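Local coordinates for long form salivary protein D7L1 (Anopheles stephensi, PDB 3NHI) that binds and sequesters cysteinyl leukotrienes and thromboxane A2 analogues, and so modulates the blood feeding of female mosquitoes on vertebrate hosts, at residues Asn256-Tyr270 and Pro280-Thr293. Numbering follows the deposited sequence.
Sequences NAFDFHELRSADYAY and PEKVKEEMKKLNTT
A single carboxylate oxygen, OE2 of the buried Glu262, receives both the hydroxyl and the backbone amide of Thr293: OG1 donates to OE2 at 2.8 Å, and the Thr293 N-H reaches the same oxygen with an angle of 160° at the hydrogen. Both donors arrive on the syn side, slightly out of the carboxylate plane. Glu262 extends this far because CG lies anti to the backbone N (chi1 -178°) and the chain stays straight beyond it. Ser154 OG also hydrogen-bonds to OE2, while OE1 forms a salt bridge with Arg176, an environment that would favour the ionised carboxylate.

Met287 crosses this extended chain at nearly a right angle, its sulfur SD 3.6 Å from Glu262 OE1 and its CG against Leu263 CB at 3.8 Å. Leu263 fills the middle of the interface: CD2 rests on the aliphatic CB of Glu286 at 3.7 Å, and CD1 meets Leu290 CD1, which also covers the methyl of Ala266. Nearer the start of helix 280-288, Val283 splits its branches, CG1 against the carbonyl oxygen of Asp259 and CG2 against Phe260 CD1 at 3.7 Å. Beside them a water donates to Asn256 OD1 and Asp259 OD2 and weakly accepts from Lys284 NZ; stronger polar partners are Gln252 for Asn256 and, at Asp259 OD1, Tyr178 and Arg176.

The axes of segments 256-266 and 280-288 approach to 9.5 Å, and their directions differ by 29°. Arg176, which bridges Asp259 and Glu262, and His156 and Glu160 of helix 155-163, against which Thr293 packs, tie the C-terminal helix pair into this all-helical odorant-binding-type domain; on the flank of helix 251-266, Phe258 packs against helix 184-196 and Arg264 against helix 207-216.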
ATOM      1  N   ASN A 256      11.464  12.813  10.234  1.00  6.26           N
ATOM      2  CA  ASN A 256      10.084  12.922  10.710  1.00  6.10           C
ATOM      3  C   ASN A 256       9.097  12.281   9.732  1.00  6.01           C
ATOM      4  O   ASN A 256       8.162  11.597  10.151  1.00  6.26           O
ATOM      5  CB  ASN A 256       9.726  14.385  10.992  1.00  6.73           C
ATOM      6  CG  ASN A 256      10.516  14.962  12.155  1.00  7.51           C
ATOM      7  OD1 ASN A 256      11.071  14.227  12.970  1.00  8.94           O
ATOM      8  ND2 ASN A 256      10.554  16.285  12.239  1.00  9.31           N
ATOM      9  N   ALA A 257       9.322  12.493   8.437  1.00  5.58           N
ATOM     10  CA  ALA A 257       8.464  11.929   7.391  1.00  5.14           C
ATOM     11  C   ALA A 257       8.557  10.407   7.340  1.00  4.72           C
ATOM     12  O   ALA A 257       7.544   9.718   7.242  1.00  4.89           O
ATOM     13  CB  ALA A 257       8.832  12.523   6.041  1.00  5.18           C
ATOM     14  N   PHE A 258       9.779   9.894   7.437  1.00  5.15           N
ATOM     15  CA  PHE A 258      10.046   8.459   7.358  1.00  4.90           C
ATOM     16  C   PHE A 258       9.542   7.753   8.619  1.00  4.95           C
ATOM     17  O   PHE A 258       8.978   6.650   8.532  1.00  4.72           O
ATOM     18  CB  PHE A 258      11.552   8.285   7.185  1.00  4.60           C
ATOM     19  CG  PHE A 258      12.008   6.964   6.611  1.00  5.37           C
ATOM     20  CD1 PHE A 258      11.582   6.492   5.362  1.00  5.20           C
ATOM     21  CD2 PHE A 258      12.980   6.255   7.296  1.00  4.85           C
ATOM     22  CE1 PHE A 258      12.105   5.289   4.832  1.00  5.12           C
ATOM     23  CE2 PHE A 258      13.504   5.071   6.790  1.00  5.23           C
ATOM     24  CZ  PHE A 258      13.076   4.585   5.549  1.00  5.41           C
ATOM     25  N   ASP A 259       9.714   8.386   9.783  1.00  5.21           N
ATOM     26  CA  ASP A 259       9.197   7.842  11.041  1.00  5.21           C
ATOM     27  C   ASP A 259       7.670   7.803  11.020  1.00  4.97           C
ATOM     28  O   ASP A 259       7.067   6.818  11.456  1.00  4.75           O
ATOM     29  CB  ASP A 259       9.652   8.676  12.253  1.00  5.36           C
ATOM     30  CG  ASP A 259      11.147   8.597  12.523  1.00  6.86           C
ATOM     31  OD1 ASP A 259      11.839   7.718  11.970  1.00  6.55           O
ATOM     32  OD2 ASP A 259      11.622   9.413  13.345  1.00  7.89           O
ATOM     33  N   PHE A 260       7.039   8.850  10.491  1.00  5.06           N
ATOM     34  CA  PHE A 260       5.571   8.853  10.402  1.00  4.71           C
ATOM     35  C   PHE A 260       5.107   7.735   9.472  1.00  5.01           C
ATOM     36  O   PHE A 260       4.138   7.034   9.779  1.00  5.09           O
ATOM     37  CB  PHE A 260       5.050  10.219   9.945  1.00  4.92           C
ATOM     38  CG  PHE A 260       3.547  10.355   9.986  1.00  4.51           C
ATOM     39  CD1 PHE A 260       2.798   9.819  11.035  1.00  6.35           C
ATOM     40  CD2 PHE A 260       2.894  11.069   9.001  1.00  6.10           C
ATOM     41  CE1 PHE A 260       1.406   9.981  11.086  1.00  6.35           C
ATOM     42  CE2 PHE A 260       1.507  11.242   9.039  1.00  7.21           C
ATOM     43  CZ  PHE A 260       0.763  10.703  10.088  1.00  7.48           C
ATOM     44  N   HIS A 261       5.813   7.545   8.353  1.00  4.82           N
ATOM     45  CA  HIS A 261       5.452   6.439   7.477  1.00  4.36           C
ATOM     46  C   HIS A 261       5.723   5.084   8.137  1.00  4.48           C
ATOM     47  O   HIS A 261       4.964   4.134   7.913  1.00  5.58           O
ATOM     48  CB  HIS A 261       6.094   6.543   6.094  1.00  4.58           C
ATOM     49  CG  HIS A 261       5.311   5.852   5.014  1.00  3.90           C
ATOM     50  ND1 HIS A 261       5.481   6.151   3.680  1.00  4.60           N
ATOM     51  CD2 HIS A 261       4.340   4.904   5.063  1.00  5.30           C
ATOM     52  CE1 HIS A 261       4.671   5.400   2.952  1.00  5.57           C
ATOM     53  NE2 HIS A 261       3.965   4.636   3.766  1.00  5.52           N
ATOM     54  N   GLU A 262       6.750   4.983   8.980  1.00  4.72           N
ATOM     55  CA  GLU A 262       6.893   3.732   9.731  1.00  4.53           C
ATOM     56  C   GLU A 262       5.606   3.398  10.502  1.00  4.87           C
ATOM     57  O   GLU A 262       5.074   2.283  10.393  1.00  4.72           O
ATOM     58  CB  GLU A 262       8.094   3.713  10.678  1.00  4.86           C
ATOM     59  CG  GLU A 262       8.144   2.342  11.338  1.00  5.12           C
ATOM     60  CD  GLU A 262       9.302   2.086  12.273  1.00  6.42           C
ATOM     61  OE1 GLU A 262      10.077   3.016  12.584  1.00  7.58           O
ATOM     62  OE2 GLU A 262       9.410   0.926  12.720  1.00  5.99           O
ATOM     63  N   LEU A 263       5.098   4.377  11.249  1.00  5.01           N
ATOM     64  CA  LEU A 263       3.849   4.191  11.972  1.00  5.36           C
ATOM     65  C   LEU A 263       2.702   3.790  11.051  1.00  5.47           C
ATOM     66  O   LEU A 263       1.991   2.818  11.315  1.00  5.95           O
ATOM     67  CB  LEU A 263       3.489   5.467  12.740  1.00  5.30           C
ATOM     68  CG  LEU A 263       2.118   5.497  13.416  1.00  6.01           C
ATOM     69  CD1 LEU A 263       1.912   4.318  14.389  1.00  7.84           C
ATOM     70  CD2 LEU A 263       1.971   6.824  14.115  1.00  6.78           C
ATOM     71  N   ARG A 264       2.537   4.540   9.969  1.00  5.39           N
ATOM     72  CA  ARG A 264       1.462   4.285   9.021  1.00  6.08           C
ATOM     73  C   ARG A 264       1.604   2.919   8.354  1.00  6.37           C
ATOM     74  O   ARG A 264       0.600   2.289   8.008  1.00  6.89           O
ATOM     75  CB  ARG A 264       1.404   5.406   7.982  1.00  6.19           C
ATOM     76  CG  ARG A 264       0.934   6.715   8.595  1.00  7.67           C
ATOM     77  CD  ARG A 264       0.662   7.796   7.584  1.00 13.95           C
ATOM     78  NE  ARG A 264       1.876   8.313   6.974  1.00 14.91           N
ATOM     79  CZ  ARG A 264       2.276   8.082   5.720  1.00 13.62           C
ATOM     80  NH1 ARG A 264       1.596   7.307   4.890  1.00 16.71           N
ATOM     81  NH2 ARG A 264       3.396   8.631   5.298  1.00 11.08           N
ATOM     82  N   SER A 265       2.840   2.450   8.186  1.00  6.40           N
ATOM     83  CA  SER A 265       3.076   1.156   7.555  1.00  6.30           C
ATOM     84  C   SER A 265       2.756   0.006   8.499  1.00  6.74           C
ATOM     85  O   SER A 265       2.595  -1.123   8.040  1.00  6.66           O
ATOM     86  CB  SER A 265       4.516   1.042   7.038  1.00  6.33           C
ATOM     87  OG  SER A 265       5.444   0.717   8.069  1.00  6.10           O
ATOM     88  N   ALA A 266       2.686   0.288   9.802  1.00  7.20           N
ATOM     89  CA  ALA A 266       2.257  -0.708  10.788  1.00  8.11           C
ATOM     90  C   ALA A 266       0.739  -0.757  10.890  1.00  9.36           C
ATOM     91  O   ALA A 266       0.167  -1.831  11.076  1.00 12.91           O
ATOM     92  CB  ALA A 266       2.888  -0.429  12.159  1.00  7.78           C
ATOM     93  N   ASP A 267       0.086   0.391  10.737  1.00  8.77           N
ATOM     94  CA  ASP A 267      -1.357   0.500  10.897  1.00  9.12           C
ATOM     95  C   ASP A 267      -1.936   1.125   9.629  1.00  8.52           C
ATOM     96  O   ASP A 267      -2.016   2.345   9.506  1.00  8.34           O
ATOM     97  CB  ASP A 267      -1.656   1.360  12.125  1.00  9.74           C
ATOM     98  CG  ASP A 267      -3.140   1.535  12.395  1.00 11.99           C
ATOM     99  OD1 ASP A 267      -3.993   0.973  11.672  1.00 13.40           O
ATOM    100  OD2 ASP A 267      -3.445   2.259  13.369  1.00 15.44           O
ATOM    101  N   TYR A 268      -2.368   0.274   8.697  1.00  8.50           N
ATOM    102  CA  TYR A 268      -2.884   0.759   7.415  1.00  8.16           C
ATOM    103  C   TYR A 268      -4.174   1.572   7.555  1.00  8.96           C
ATOM    104  O   TYR A 268      -4.541   2.301   6.633  1.00  9.27           O
ATOM    105  CB  TYR A 268      -3.067  -0.411   6.443  1.00  7.84           C
ATOM    106  CG  TYR A 268      -1.802  -0.862   5.718  1.00  6.53           C
ATOM    107  CD1 TYR A 268      -0.527  -0.479   6.153  1.00  8.11           C
ATOM    108  CD2 TYR A 268      -1.889  -1.687   4.592  1.00  6.26           C
ATOM    109  CE1 TYR A 268       0.614  -0.897   5.487  1.00  6.48           C
ATOM    110  CE2 TYR A 268      -0.747  -2.131   3.925  1.00  5.60           C
ATOM    111  CZ  TYR A 268       0.503  -1.722   4.371  1.00  6.13           C
ATOM    112  OH  TYR A 268       1.667  -2.121   3.734  1.00  6.03           O
ATOM    113  N   ALA A 269      -4.826   1.487   8.711  1.00  9.70           N
ATOM    114  CA  ALA A 269      -6.041   2.268   8.957  1.00 10.43           C
ATOM    115  C   ALA A 269      -5.762   3.635   9.584  1.00 10.75           C
ATOM    116  O   ALA A 269      -6.691   4.405   9.819  1.00 11.40           O
ATOM    117  CB  ALA A 269      -7.026   1.478   9.825  1.00 10.80           C
ATOM    118  N   TYR A 270      -4.490   3.944   9.829  1.00 10.66           N
ATOM    119  CA  TYR A 270      -4.125   5.117  10.632  1.00 11.83           C
ATOM    120  C   TYR A 270      -4.787   6.433  10.217  1.00 12.63           C
ATOM    121  O   TYR A 270      -5.289   7.168  11.073  1.00 13.56           O
ATOM    122  CB  TYR A 270      -2.599   5.300  10.695  1.00 11.34           C
ATOM    123  CG  TYR A 270      -2.207   6.318  11.735  1.00 13.04           C
ATOM    124  CD1 TYR A 270      -2.049   5.941  13.065  1.00 14.13           C
ATOM    125  CD2 TYR A 270      -2.030   7.662  11.395  1.00 13.52           C
ATOM    126  CE1 TYR A 270      -1.714   6.876  14.037  1.00 16.18           C
ATOM    127  CE2 TYR A 270      -1.690   8.605  12.358  1.00 15.64           C
ATOM    128  CZ  TYR A 270      -1.532   8.200  13.671  1.00 15.71           C
ATOM    129  OH  TYR A 270      -1.198   9.125  14.634  1.00 20.08           O
ATOM    130  N   PRO A 280       6.693  14.592  16.109  1.00  9.42           N
ATOM    131  CA  PRO A 280       7.515  13.378  16.189  1.00  9.61           C
ATOM    132  C   PRO A 280       7.351  12.594  17.493  1.00  9.85           C
ATOM    133  O   PRO A 280       7.392  11.369  17.478  1.00  9.58           O
ATOM    134  CB  PRO A 280       8.941  13.913  16.042  1.00  9.98           C
ATOM    135  CG  PRO A 280       8.784  15.164  15.262  1.00 10.27           C
ATOM    136  CD  PRO A 280       7.513  15.772  15.774  1.00  9.86           C
ATOM    137  N   GLU A 281       7.138  13.283  18.607  1.00 10.02           N
ATOM    138  CA  GLU A 281       6.987  12.606  19.898  1.00 11.22           C
ATOM    139  C   GLU A 281       5.708  11.772  19.957  1.00 10.98           C
ATOM    140  O   GLU A 281       5.708  10.652  20.479  1.00 11.07           O
ATOM    141  CB  GLU A 281       7.038  13.623  21.046  1.00 11.76           C
ATOM    142  CG  GLU A 281       8.399  14.304  21.227  1.00 15.73           C
ATOM    143  CD  GLU A 281       8.819  15.180  20.040  1.00 19.15           C
ATOM    144  OE1 GLU A 281       7.967  15.900  19.458  1.00 19.48           O
ATOM    145  OE2 GLU A 281      10.020  15.135  19.683  1.00 23.25           O
ATOM    146  N   LYS A 282       4.623  12.301  19.393  1.00 11.17           N
ATOM    147  CA  LYS A 282       3.366  11.558  19.328  1.00 11.51           C
ATOM    148  C   LYS A 282       3.512  10.305  18.461  1.00 10.98           C
ATOM    149  O   LYS A 282       3.013   9.232  18.817  1.00 11.23           O
ATOM    150  CB  LYS A 282       2.230  12.451  18.805  1.00 11.91           C
ATOM    151  CG  LYS A 282       0.854  11.791  18.780  1.00 15.19           C
ATOM    152  CD  LYS A 282       0.299  11.576  20.196  1.00 18.08           C
ATOM    153  CE  LYS A 282      -1.185  11.215  20.180  1.00 21.26           C
ATOM    154  NZ  LYS A 282      -1.478  10.058  19.295  1.00 22.75           N
ATOM    155  N   VAL A 283       4.202  10.444  17.332  1.00  9.94           N
ATOM    156  CA  VAL A 283       4.467   9.308  16.449  1.00  9.54           C
ATOM    157  C   VAL A 283       5.199   8.195  17.206  1.00  9.32           C
ATOM    158  O   VAL A 283       4.806   7.024  17.142  1.00  8.94           O
ATOM    159  CB  VAL A 283       5.259   9.743  15.185  1.00  9.30           C
ATOM    160  CG1 VAL A 283       5.740   8.524  14.394  1.00  9.87           C
ATOM    161  CG2 VAL A 283       4.402  10.620  14.309  1.00  9.79           C
ATOM    162  N   LYS A 284       6.244   8.564  17.938  1.00  9.75           N
ATOM    163  CA  LYS A 284       7.003   7.595  18.718  1.00 10.43           C
ATOM    164  C   LYS A 284       6.142   6.885  19.765  1.00 10.55           C
ATOM    165  O   LYS A 284       6.211   5.666  19.903  1.00 10.03           O
ATOM    166  CB  LYS A 284       8.229   8.253  19.341  1.00 11.10           C
ATOM    167  CG  LYS A 284       9.267   8.659  18.304  1.00 14.95           C
ATOM    168  CD  LYS A 284      10.527   9.209  18.947  1.00 19.36           C
ATOM    169  CE  LYS A 284      11.543   9.651  17.904  1.00 22.02           C
ATOM    170  NZ  LYS A 284      11.128  10.902  17.216  1.00 24.50           N
ATOM    171  N   GLU A 285       5.300   7.639  20.470  1.00 10.75           N
ATOM    172  CA  GLU A 285       4.391   7.035  21.452  1.00 11.69           C
ATOM    173  C   GLU A 285       3.424   6.045  20.810  1.00 10.98           C
ATOM    174  O   GLU A 285       3.204   4.951  21.334  1.00 11.00           O
ATOM    175  CB  GLU A 285       3.645   8.115  22.250  1.00 12.37           C
ATOM    176  CG  GLU A 285       4.539   8.882  23.225  1.00 15.81           C
ATOM    177  CD  GLU A 285       5.315   7.964  24.175  1.00 19.12           C
ATOM    178  OE1 GLU A 285       6.558   8.067  24.219  1.00 22.14           O
ATOM    179  OE2 GLU A 285       4.682   7.134  24.863  1.00 21.92           O
ATOM    180  N   GLU A 286       2.867   6.408  19.658  1.00 10.41           N
ATOM    181  CA  GLU A 286       1.975   5.508  18.929  1.00 10.64           C
ATOM    182  C   GLU A 286       2.689   4.243  18.446  1.00  9.95           C
ATOM    183  O   GLU A 286       2.107   3.154  18.462  1.00  9.92           O
ATOM    184  CB  GLU A 286       1.337   6.249  17.757  1.00 11.08           C
ATOM    185  CG  GLU A 286       0.299   7.281  18.173  1.00 14.23           C
ATOM    186  CD  GLU A 286      -1.099   6.707  18.182  1.00 19.78           C
ATOM    187  OE1 GLU A 286      -1.977   7.312  17.528  1.00 22.52           O
ATOM    188  OE2 GLU A 286      -1.317   5.644  18.811  1.00 20.45           O
ATOM    189  N   MET A 287       3.952   4.380  18.041  1.00  8.92           N
ATOM    190  CA  MET A 287       4.715   3.228  17.556  1.00  8.52           C
ATOM    191  C   MET A 287       5.013   2.214  18.654  1.00  8.62           C
ATOM    192  O   MET A 287       5.150   1.033  18.374  1.00  8.16           O
ATOM    193  CB  MET A 287       6.004   3.660  16.861  1.00  8.37           C
ATOM    194  CG  MET A 287       5.756   4.228  15.467  1.00  7.35           C
ATOM    195  SD  MET A 287       7.171   4.075  14.353  1.00  9.39           S
ATOM    196  CE  MET A 287       8.270   5.315  15.031  1.00 10.33           C
ATOM    197  N   LYS A 288       5.089   2.675  19.901  1.00  8.91           N
ATOM    198  CA  LYS A 288       5.360   1.779  21.031  1.00  9.41           C
ATOM    199  C   LYS A 288       4.258   0.731  21.223  1.00  9.94           C
ATOM    200  O   LYS A 288       4.509  -0.344  21.776  1.00 10.06           O
ATOM    201  CB  LYS A 288       5.575   2.584  22.316  1.00  9.73           C
ATOM    202  CG  LYS A 288       6.859   3.373  22.339  1.00 10.01           C
ATOM    203  CD  LYS A 288       6.927   4.232  23.583  1.00 12.37           C
ATOM    204  CE  LYS A 288       8.228   4.989  23.632  1.00 13.95           C
ATOM    205  NZ  LYS A 288       8.276   5.944  24.782  1.00 16.98           N
ATOM    206  N   LYS A 289       3.054   1.036  20.746  1.00  9.73           N
ATOM    207  CA  LYS A 289       1.918   0.118  20.849  1.00 10.62           C
ATOM    208  C   LYS A 289       1.960  -1.006  19.815  1.00 10.17           C
ATOM    209  O   LYS A 289       1.216  -1.981  19.925  1.00 11.59           O
ATOM    210  CB  LYS A 289       0.607   0.887  20.690  1.00 11.28           C
ATOM    211  CG  LYS A 289       0.375   1.920  21.789  1.00 14.26           C
ATOM    212  CD  LYS A 289      -0.710   2.934  21.425  1.00 19.61           C
ATOM    213  CE  LYS A 289      -2.121   2.406  21.667  1.00 22.99           C
ATOM    214  NZ  LYS A 289      -2.694   1.732  20.468  1.00 25.63           N
ATOM    215  N   LEU A 290       2.819  -0.858  18.810  1.00  9.36           N
ATOM    216  CA  LEU A 290       2.824  -1.758  17.660  1.00  8.85           C
ATOM    217  C   LEU A 290       4.183  -2.448  17.517  1.00  8.41           C
ATOM    218  O   LEU A 290       5.110  -2.182  18.281  1.00  8.85           O
ATOM    219  CB  LEU A 290       2.454  -0.973  16.388  1.00  8.81           C
ATOM    220  CG  LEU A 290       1.055  -0.339  16.406  1.00  9.48           C
ATOM    221  CD1 LEU A 290       0.908   0.667  15.274  1.00 10.82           C
ATOM    222  CD2 LEU A 290      -0.070  -1.381  16.356  1.00 12.05           C
ATOM    223  N   ASN A 291       4.293  -3.340  16.537  1.00  8.10           N
ATOM    224  CA  ASN A 291       5.534  -4.047  16.272  1.00  8.22           C
ATOM    225  C   ASN A 291       6.398  -3.206  15.328  1.00  7.80           C
ATOM    226  O   ASN A 291       6.367  -3.366  14.108  1.00  7.54           O
ATOM    227  CB  ASN A 291       5.237  -5.444  15.713  1.00  8.67           C
ATOM    228  CG  ASN A 291       6.496  -6.252  15.419  1.00  9.40           C
ATOM    229  OD1 ASN A 291       7.600  -5.893  15.815  1.00 11.61           O
ATOM    230  ND2 ASN A 291       6.320  -7.356  14.707  1.00 12.07           N
ATOM    231  N   THR A 292       7.165  -2.300  15.924  1.00  7.35           N
ATOM    232  CA  THR A 292       7.954  -1.318  15.175  1.00  7.36           C
ATOM    233  C   THR A 292       9.406  -1.311  15.651  1.00  7.47           C
ATOM    234  O   THR A 292       9.792  -2.080  16.540  1.00  8.49           O
ATOM    235  CB  THR A 292       7.408   0.112  15.350  1.00  7.29           C
ATOM    236  OG1 THR A 292       7.664   0.537  16.693  1.00  8.70           O
ATOM    237  CG2 THR A 292       5.925   0.175  15.060  1.00  8.16           C
ATOM    238  N   THR A 293      10.204  -0.421  15.068  1.00  7.89           N
ATOM    239  CA  THR A 293      11.621  -0.312  15.396  1.00  8.10           C
ATOM    240  C   THR A 293      11.896   0.842  16.358  1.00  9.21           C
ATOM    241  O   THR A 293      13.032   1.283  16.492  1.00  9.23           O
ATOM    242  CB  THR A 293      12.492  -0.155  14.126  1.00  7.65           C
ATOM    243  OG1 THR A 293      12.119   1.035  13.423  1.00  6.88           O
ATOM    244  CG2 THR A 293      12.359  -1.361  13.211  1.00  8.30           C
TER
HETATM  245  O   HOH W   1      10.652  11.685  14.121  1.00 16.62           O